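Local coordinates for putative ManD family dehydratase (PDB 3T6C), which dehydrates D-gluconate to 2-dehydro-3-deoxy-D-gluconate with low activity in vitro, using one magnesium ion per subunit, and belongs to the mandelate racemase branch of the enolase superfamily, at residues G139-T151 and C390-D402. Residues are numbered along the deposited sequence; the frame is centred on the assembly and turned at random.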
ATOM      1  N   GLY A 139      24.270  28.212  14.584  1.00 11.54           N
ATOM      2  CA  GLY A 139      24.267  28.985  15.817  1.00 10.96           C
ATOM      3  C   GLY A 139      23.441  28.312  16.916  1.00 11.82           C
ATOM      4  O   GLY A 139      22.809  27.256  16.702  1.00 11.86           O
ATOM      5  N   LYS A 140      23.420  28.926  18.095  1.00 10.36           N
ATOM      6  CA  LYS A 140      22.722  28.314  19.228  1.00  9.77           C
ATOM      7  C   LYS A 140      21.225  28.426  19.128  1.00  9.95           C
ATOM      8  O   LYS A 140      20.675  29.517  18.845  1.00 11.47           O
ATOM      9  CB  LYS A 140      23.158  28.931  20.570  1.00 11.83           C
ATOM     10  CG  LYS A 140      24.614  28.634  20.908  1.00 14.70           C
ATOM     11  CD  LYS A 140      24.968  29.276  22.242  1.00 17.45           C
ATOM     12  CE  LYS A 140      26.247  28.623  22.800  1.00 18.76           C
ATOM     13  NZ  LYS A 140      26.818  29.412  23.982  1.00 24.33           N
ATOM     14  N   CYS A 141      20.557  27.296  19.363  1.00 10.37           N
ATOM     15  CA  CYS A 141      19.100  27.240  19.522  1.00 10.16           C
ATOM     16  C   CYS A 141      18.613  27.130  20.965  1.00 11.17           C
ATOM     17  O   CYS A 141      17.389  27.062  21.211  1.00 12.89           O
ATOM     18  CB  CYS A 141      18.515  26.072  18.717  1.00 11.03           C
ATOM     19  SG  CYS A 141      18.841  26.215  16.937  1.00 14.09           S
ATOM     20  N   ARG A 142      19.571  27.023  21.880  1.00 11.32           N
ATOM     21  CA  ARG A 142      19.368  26.862  23.334  1.00 11.31           C
ATOM     22  C   ARG A 142      20.672  27.265  24.047  1.00 11.48           C
ATOM     23  O   ARG A 142      21.730  27.361  23.424  1.00 15.05           O
ATOM     24  CB  ARG A 142      18.962  25.401  23.631  1.00 10.59           C
ATOM     25  CG  ARG A 142      19.928  24.379  22.970  1.00 10.06           C
ATOM     26  CD  ARG A 142      19.378  22.936  22.986  1.00 11.68           C
ATOM     27  NE  ARG A 142      18.092  22.855  22.304  1.00  8.28           N
ATOM     28  CZ  ARG A 142      17.938  22.826  20.982  1.00  9.60           C
ATOM     29  NH1 ARG A 142      19.001  22.809  20.176  1.00 10.27           N
ATOM     30  NH2 ARG A 142      16.693  22.776  20.472  1.00 10.36           N
ATOM     31  N   ASP A 143      20.585  27.568  25.352  1.00 15.61           N
ATOM     32  CA  ASP A 143      21.755  27.969  26.121  1.00 19.39           C
ATOM     33  C   ASP A 143      22.381  26.955  27.050  1.00 21.04           C
ATOM     34  O   ASP A 143      23.305  27.294  27.811  1.00 21.84           O
ATOM     35  CB  ASP A 143      21.600  29.344  26.752  1.00 23.76           C
ATOM     36  CG  ASP A 143      21.609  30.437  25.695  1.00 25.15           C
ATOM     37  OD1 ASP A 143      22.743  30.848  25.298  1.00 20.57           O
ATOM     38  OD2 ASP A 143      20.487  30.794  25.232  1.00 19.73           O
ATOM     39  N   GLY A 144      21.844  25.740  27.020  1.00 13.81           N
ATOM     40  CA  GLY A 144      22.366  24.652  27.827  1.00 11.05           C
ATOM     41  C   GLY A 144      21.855  23.380  27.112  1.00 10.35           C
ATOM     42  O   GLY A 144      20.820  23.415  26.438  1.00 11.05           O
ATOM     43  N   ILE A 145      22.581  22.279  27.269  0.56 10.06           N
ATOM     44  CA  ILE A 145      22.193  20.999  26.666  0.56  9.16           C
ATOM     45  C   ILE A 145      21.664  20.064  27.752  0.56  9.14           C
ATOM     46  O   ILE A 145      22.391  19.666  28.680  0.56 10.56           O
ATOM     47  CB  ILE A 145      23.426  20.343  25.991  0.56  8.12           C
ATOM     48  CG1 ILE A 145      23.862  21.171  24.770  0.56 10.16           C
ATOM     49  CG2 ILE A 145      23.167  18.845  25.641  0.56  8.78           C
ATOM     50  CD1 ILE A 145      22.765  21.524  23.770  0.56 10.68           C
ATOM     51  N   ALA A 146      20.393  19.718  27.658  1.00  9.43           N
ATOM     52  CA  ALA A 146      19.787  18.825  28.666  1.00 10.86           C
ATOM     53  C   ALA A 146      20.355  17.415  28.607  1.00  9.90           C
ATOM     54  O   ALA A 146      20.531  16.820  27.513  1.00  9.86           O
ATOM     55  CB  ALA A 146      18.268  18.813  28.517  1.00 11.09           C
ATOM     56  N   LEU A 147      20.667  16.889  29.791  1.00 10.98           N
ATOM     57  CA  LEU A 147      21.359  15.601  29.926  1.00 10.74           C
ATOM     58  C   LEU A 147      20.449  14.522  30.496  1.00  9.23           C
ATOM     59  O   LEU A 147      19.623  14.797  31.371  1.00  9.49           O
ATOM     60  CB  LEU A 147      22.595  15.765  30.836  1.00  9.70           C
ATOM     61  CG  LEU A 147      23.547  16.893  30.426  1.00  8.86           C
ATOM     62  CD1 LEU A 147      24.663  16.949  31.506  1.00 10.09           C
ATOM     63  CD2 LEU A 147      24.144  16.598  29.068  1.00 11.49           C
ATOM     64  N   TYR A 148      20.613  13.260  30.054  1.00  8.09           N
ATOM     65  CA  TYR A 148      20.151  12.165  30.889  1.00  8.73           C
ATOM     66  C   TYR A 148      21.311  11.314  31.363  1.00  9.80           C
ATOM     67  O   TYR A 148      22.353  11.255  30.696  1.00 10.44           O
ATOM     68  CB  TYR A 148      19.114  11.275  30.188  1.00  9.13           C
ATOM     69  CG  TYR A 148      19.621  10.253  29.135  1.00  7.74           C
ATOM     70  CD1 TYR A 148      20.051   8.962  29.532  1.00  8.89           C
ATOM     71  CD2 TYR A 148      19.596  10.550  27.786  1.00  7.57           C
ATOM     72  CE1 TYR A 148      20.475   8.022  28.578  1.00  9.14           C
ATOM     73  CE2 TYR A 148      19.956   9.597  26.807  1.00  7.88           C
ATOM     74  CZ  TYR A 148      20.423   8.366  27.209  1.00  7.20           C
ATOM     75  OH  TYR A 148      20.793   7.482  26.221  1.00  9.31           O
ATOM     76  N   VAL A 149      21.128  10.697  32.523  1.00  9.62           N
ATOM     77  CA  VAL A 149      22.184   9.962  33.152  1.00 10.58           C
ATOM     78  C   VAL A 149      21.689   8.553  33.457  1.00 11.28           C
ATOM     79  O   VAL A 149      20.491   8.270  33.414  1.00 13.11           O
ATOM     80  CB  VAL A 149      22.652  10.637  34.446  1.00 12.89           C
ATOM     81  CG1 VAL A 149      23.479  11.899  34.115  1.00 19.42           C
ATOM     82  CG2 VAL A 149      21.471  10.924  35.394  1.00 14.97           C
ATOM     83  N   HIS A 150      22.631   7.671  33.745  1.00 12.04           N
ATOM     84  CA  HIS A 150      22.329   6.249  34.032  1.00  9.46           C
ATOM     85  C   HIS A 150      22.187   5.971  35.518  1.00 11.15           C
ATOM     86  O   HIS A 150      23.084   6.315  36.312  1.00 15.26           O
ATOM     87  CB  HIS A 150      23.496   5.382  33.542  1.00 11.91           C
ATOM     88  CG  HIS A 150      23.714   5.402  32.051  1.00 15.73           C
ATOM     89  ND1 HIS A 150      24.693   4.628  31.451  1.00 18.70           N
ATOM     90  CD2 HIS A 150      23.109   6.087  31.050  1.00 15.50           C
ATOM     91  CE1 HIS A 150      24.654   4.812  30.143  1.00 15.52           C
ATOM     92  NE2 HIS A 150      23.724   5.711  29.874  1.00 14.01           N
ATOM     93  N   THR A 151      21.064   5.370  35.891  1.00 12.53           N
ATOM     94  CA  THR A 151      20.905   4.746  37.202  1.00 15.98           C
ATOM     95  C   THR A 151      20.664   3.248  37.043  1.00 17.03           C
ATOM     96  O   THR A 151      20.063   2.769  36.036  1.00 14.72           O
ATOM     97  CB  THR A 151      19.766   5.325  38.062  1.00 22.25           C
ATOM     98  OG1 THR A 151      18.525   5.065  37.442  1.00 31.01           O
ATOM     99  CG2 THR A 151      19.906   6.788  38.280  1.00 13.10           C
ATOM    100  N   CYS A 390      36.856  20.094  27.977  1.00 12.08           N
ATOM    101  CA  CYS A 390      35.640  19.305  28.133  1.00 12.66           C
ATOM    102  C   CYS A 390      34.496  20.220  28.614  1.00 14.02           C
ATOM    103  O   CYS A 390      34.762  21.190  29.357  1.00 14.14           O
ATOM    104  CB  CYS A 390      35.860  18.240  29.195  1.00 11.93           C
ATOM    105  SG  CYS A 390      36.927  16.880  28.605  1.00 14.07           S
ATOM    106  N   PRO A 391      33.260  19.946  28.162  0.51 13.64           N
ATOM    107  CA  PRO A 391      32.110  20.728  28.651  0.51 14.31           C
ATOM    108  C   PRO A 391      31.970  20.747  30.183  0.51 14.75           C
ATOM    109  O   PRO A 391      32.415  19.819  30.857  0.51 15.08           O
ATOM    110  CB  PRO A 391      30.914  20.017  28.011  0.51 15.22           C
ATOM    111  CG  PRO A 391      31.447  19.492  26.718  0.51 12.88           C
ATOM    112  CD  PRO A 391      32.909  19.144  26.965  0.51 11.97           C
ATOM    113  N   GLU A 392      31.378  21.818  30.713  1.00 15.10           N
ATOM    114  CA  GLU A 392      31.073  21.911  32.129  1.00 14.66           C
ATOM    115  C   GLU A 392      29.676  21.330  32.313  1.00 16.55           C
ATOM    116  O   GLU A 392      28.808  21.582  31.468  1.00 14.52           O
ATOM    117  CB  GLU A 392      31.019  23.393  32.525  1.00 18.53           C
ATOM    118  CG  GLU A 392      30.626  23.665  33.964  1.00 25.05           C
ATOM    119  CD  GLU A 392      30.392  25.163  34.255  1.00 32.23           C
ATOM    120  OE1 GLU A 392      30.559  26.002  33.337  1.00 28.95           O
ATOM    121  OE2 GLU A 392      30.008  25.480  35.410  1.00 31.28           O
ATOM    122  N   VAL A 393      29.421  20.622  33.408  1.00 12.53           N
ATOM    123  CA  VAL A 393      28.055  20.118  33.696  1.00 11.75           C
ATOM    124  C   VAL A 393      27.612  20.732  35.031  1.00 14.16           C
ATOM    125  O   VAL A 393      28.388  20.747  36.002  1.00 18.34           O
ATOM    126  CB  VAL A 393      28.066  18.600  33.748  1.00 16.80           C
ATOM    127  CG1 VAL A 393      26.715  18.059  34.192  1.00 20.79           C
ATOM    128  CG2 VAL A 393      28.470  18.052  32.313  1.00 16.76           C
ATOM    129  N   ASP A 394      26.425  21.312  35.048  1.00 12.70           N
ATOM    130  CA  ASP A 394      25.892  21.957  36.246  1.00 17.74           C
ATOM    131  C   ASP A 394      24.389  21.715  36.224  1.00 15.97           C
ATOM    132  O   ASP A 394      23.730  22.136  35.272  1.00 13.20           O
ATOM    133  CB  ASP A 394      26.188  23.455  36.042  1.00 19.18           C
ATOM    134  CG  ASP A 394      25.742  24.390  37.208  1.00 33.41           C
ATOM    135  OD1 ASP A 394      25.551  23.943  38.339  1.00 25.00           O
ATOM    136  OD2 ASP A 394      25.640  25.622  36.954  1.00 34.18           O
ATOM    137  N   GLN A 395      23.846  21.139  37.287  1.00 15.75           N
ATOM    138  CA  GLN A 395      22.395  21.057  37.477  1.00 14.23           C
ATOM    139  C   GLN A 395      21.659  20.537  36.251  1.00 14.28           C
ATOM    140  O   GLN A 395      20.654  21.128  35.824  1.00 15.90           O
ATOM    141  CB  GLN A 395      21.810  22.387  37.951  1.00 14.26           C
ATOM    142  CG  GLN A 395      22.367  22.819  39.312  1.00 18.09           C
ATOM    143  CD  GLN A 395      21.908  21.893  40.419  1.00 28.02           C
ATOM    144  OE1 GLN A 395      20.715  21.556  40.514  1.00 31.80           O
ATOM    145  NE2 GLN A 395      22.851  21.467  41.267  1.00 35.09           N
ATOM    146  N   GLY A 396      22.155  19.431  35.713  1.00 13.62           N
ATOM    147  CA  GLY A 396      21.418  18.713  34.679  1.00 12.75           C
ATOM    148  C   GLY A 396      21.606  19.204  33.252  1.00 13.33           C
ATOM    149  O   GLY A 396      20.967  18.672  32.335  1.00 12.99           O
ATOM    150  N   TYR A 397      22.466  20.197  33.047  1.00 11.94           N
ATOM    151  CA  TYR A 397      22.731  20.751  31.726  1.00 10.72           C
ATOM    152  C   TYR A 397      24.229  20.772  31.482  1.00 11.94           C
ATOM    153  O   TYR A 397      25.019  20.969  32.436  1.00 11.61           O
ATOM    154  CB  TYR A 397      22.234  22.195  31.631  1.00  9.54           C
ATOM    155  CG  TYR A 397      20.749  22.322  31.499  1.00 11.29           C
ATOM    156  CD1 TYR A 397      20.124  22.160  30.252  1.00 11.67           C
ATOM    157  CD2 TYR A 397      19.948  22.646  32.616  1.00 12.12           C
ATOM    158  CE1 TYR A 397      18.750  22.263  30.126  1.00 10.60           C
ATOM    159  CE2 TYR A 397      18.551  22.768  32.488  1.00 11.68           C
ATOM    160  CZ  TYR A 397      17.965  22.597  31.235  1.00 12.50           C
ATOM    161  OH  TYR A 397      16.578  22.727  31.089  1.00 13.94           O
ATOM    162  N   ALA A 398      24.636  20.618  30.224  1.00  9.81           N
ATOM    163  CA  ALA A 398      26.020  20.823  29.837  1.00 10.32           C
ATOM    164  C   ALA A 398      26.210  22.173  29.167  1.00 12.95           C
ATOM    165  O   ALA A 398      25.358  22.656  28.386  1.00 12.07           O
ATOM    166  CB  ALA A 398      26.499  19.724  28.894  1.00 11.60           C
ATOM    167  N   TYR A 399      27.339  22.779  29.496  1.00 11.91           N
ATOM    168  CA  TYR A 399      27.707  24.092  28.954  1.00 12.69           C
ATOM    169  C   TYR A 399      29.025  23.956  28.190  1.00 12.77           C
ATOM    170  O   TYR A 399      30.098  23.780  28.785  1.00 14.49           O
ATOM    171  CB  TYR A 399      27.825  25.066  30.128  1.00 13.13           C
ATOM    172  CG  TYR A 399      26.477  25.238  30.809  1.00 11.55           C
ATOM    173  CD1 TYR A 399      25.509  26.061  30.268  1.00 10.05           C
ATOM    174  CD2 TYR A 399      26.147  24.513  31.950  1.00 10.80           C
ATOM    175  CE1 TYR A 399      24.263  26.186  30.869  1.00 13.07           C
ATOM    176  CE2 TYR A 399      24.913  24.627  32.566  1.00 11.05           C
ATOM    177  CZ  TYR A 399      23.978  25.456  31.991  1.00 11.92           C
ATOM    178  OH  TYR A 399      22.768  25.608  32.623  1.00 12.14           O
ATOM    179  N   VAL A 400      28.961  24.057  26.871  1.00 12.52           N
ATOM    180  CA  VAL A 400      30.189  23.950  26.063  1.00 15.23           C
ATOM    181  C   VAL A 400      30.890  25.299  26.056  1.00 14.51           C
ATOM    182  O   VAL A 400      30.230  26.348  26.135  1.00 13.64           O
ATOM    183  CB  VAL A 400      29.944  23.445  24.593  1.00 18.41           C
ATOM    184  CG1 VAL A 400      29.175  22.111  24.633  1.00 20.31           C
ATOM    185  CG2 VAL A 400      29.209  24.441  23.797  1.00 20.37           C
ATOM    186  N   ASN A 401      32.215  25.278  25.943  1.00 11.29           N
ATOM    187  CA  ASN A 401      32.891  26.551  25.834  1.00 12.05           C
ATOM    188  C   ASN A 401      32.680  27.173  24.461  1.00 10.59           C
ATOM    189  O   ASN A 401      32.149  26.550  23.513  1.00 13.09           O
ATOM    190  CB  ASN A 401      34.390  26.424  26.145  1.00 11.39           C
ATOM    191  CG  ASN A 401      35.137  25.596  25.122  1.00 13.04           C
ATOM    192  OD1 ASN A 401      35.176  25.925  23.938  1.00 13.46           O
ATOM    193  ND2 ASN A 401      35.757  24.524  25.586  1.00 12.49           N
ATOM    194  N   ASP A 402      33.146  28.419  24.353  1.00 10.99           N
ATOM    195  CA  ASP A 402      33.011  29.218  23.133  1.00 13.14           C
ATOM    196  C   ASP A 402      34.252  29.295  22.227  1.00 13.96           C
ATOM    197  O   ASP A 402      34.348  30.243  21.433  1.00 12.69           O
ATOM    198  CB  ASP A 402      32.329  30.593  23.353  1.00 17.77           C
ATOM    199  CG  ASP A 402      33.180  31.525  24.138  1.00 24.13           C
ATOM    200  OD1 ASP A 402      34.313  31.145  24.483  1.00 23.29           O
ATOM    201  OD2 ASP A 402      32.703  32.651  24.408  1.00 34.20           O
TER
HETATM  202  O   HOH W   1      29.469  28.377  24.233  1.00 15.27           O
HETATM  203  O   HOH W   2      18.873  16.663  33.190  1.00 12.39           O
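Val393 meets Leu147 through methyl groups, CG1 of Val393 lying 3.6 Å from CD1 of Leu147 where the two side chains cross at a slant. Asp394 to Tyr397 form a type I' turn, and Gly396, at positive phi, directs its carbonyl to the strand 145-151: Leu147 N donates to Gly396 O at 3.1 Å, with the donor tilted 24° from the carbonyl plane. A water within hydrogen-bonding distance of both Leu147 O and Gly396 O sits at the same spot. The Tyr397 ring lies along the backbone of Gly144 to Ala146, with Ile145 C at its edge and CE1 3.8 Å from Ala146 CB; CG is anti to the carbonyl carbon (chi1 -75°), which brings the ring to this backbone. Its hydroxyl is hydrogen-bonded to Arg206 O of a neighbouring subunit. Ala398 is held by a reciprocal pair of bonds: Ala398 N to Ile145 O at 2.9 Å and Ile145 N to Ala398 O at 3.0 Å, the second lying on a carbonyl lone pair. Ile145 O also takes a CA-H...O contact from Tyr397. Ala398 CB packs 3.9 Å from Leu147 CD2, on the face that helix 355-367 covers through Met362. Tyr399 turns the edge of its ring to the chain before the strand, CE1 standing 3.4 Å from Asp143 O, and also packs on Pro208 of that neighbouring subunit. Beyond it, a water accepts from Lys140 NZ and donates to Val400 O, bridging the two segments past the end of the strand pairing. Together these contacts join a beta hairpin (392-394 and 397-399), whose second strand pairs antiparallel with strand 145-151, to the enolase-superfamily barrel; strand 145-151 also pairs in parallel with 173-176 and 374-375 and carries His150, which touches bound D-gluconate, toward the active site.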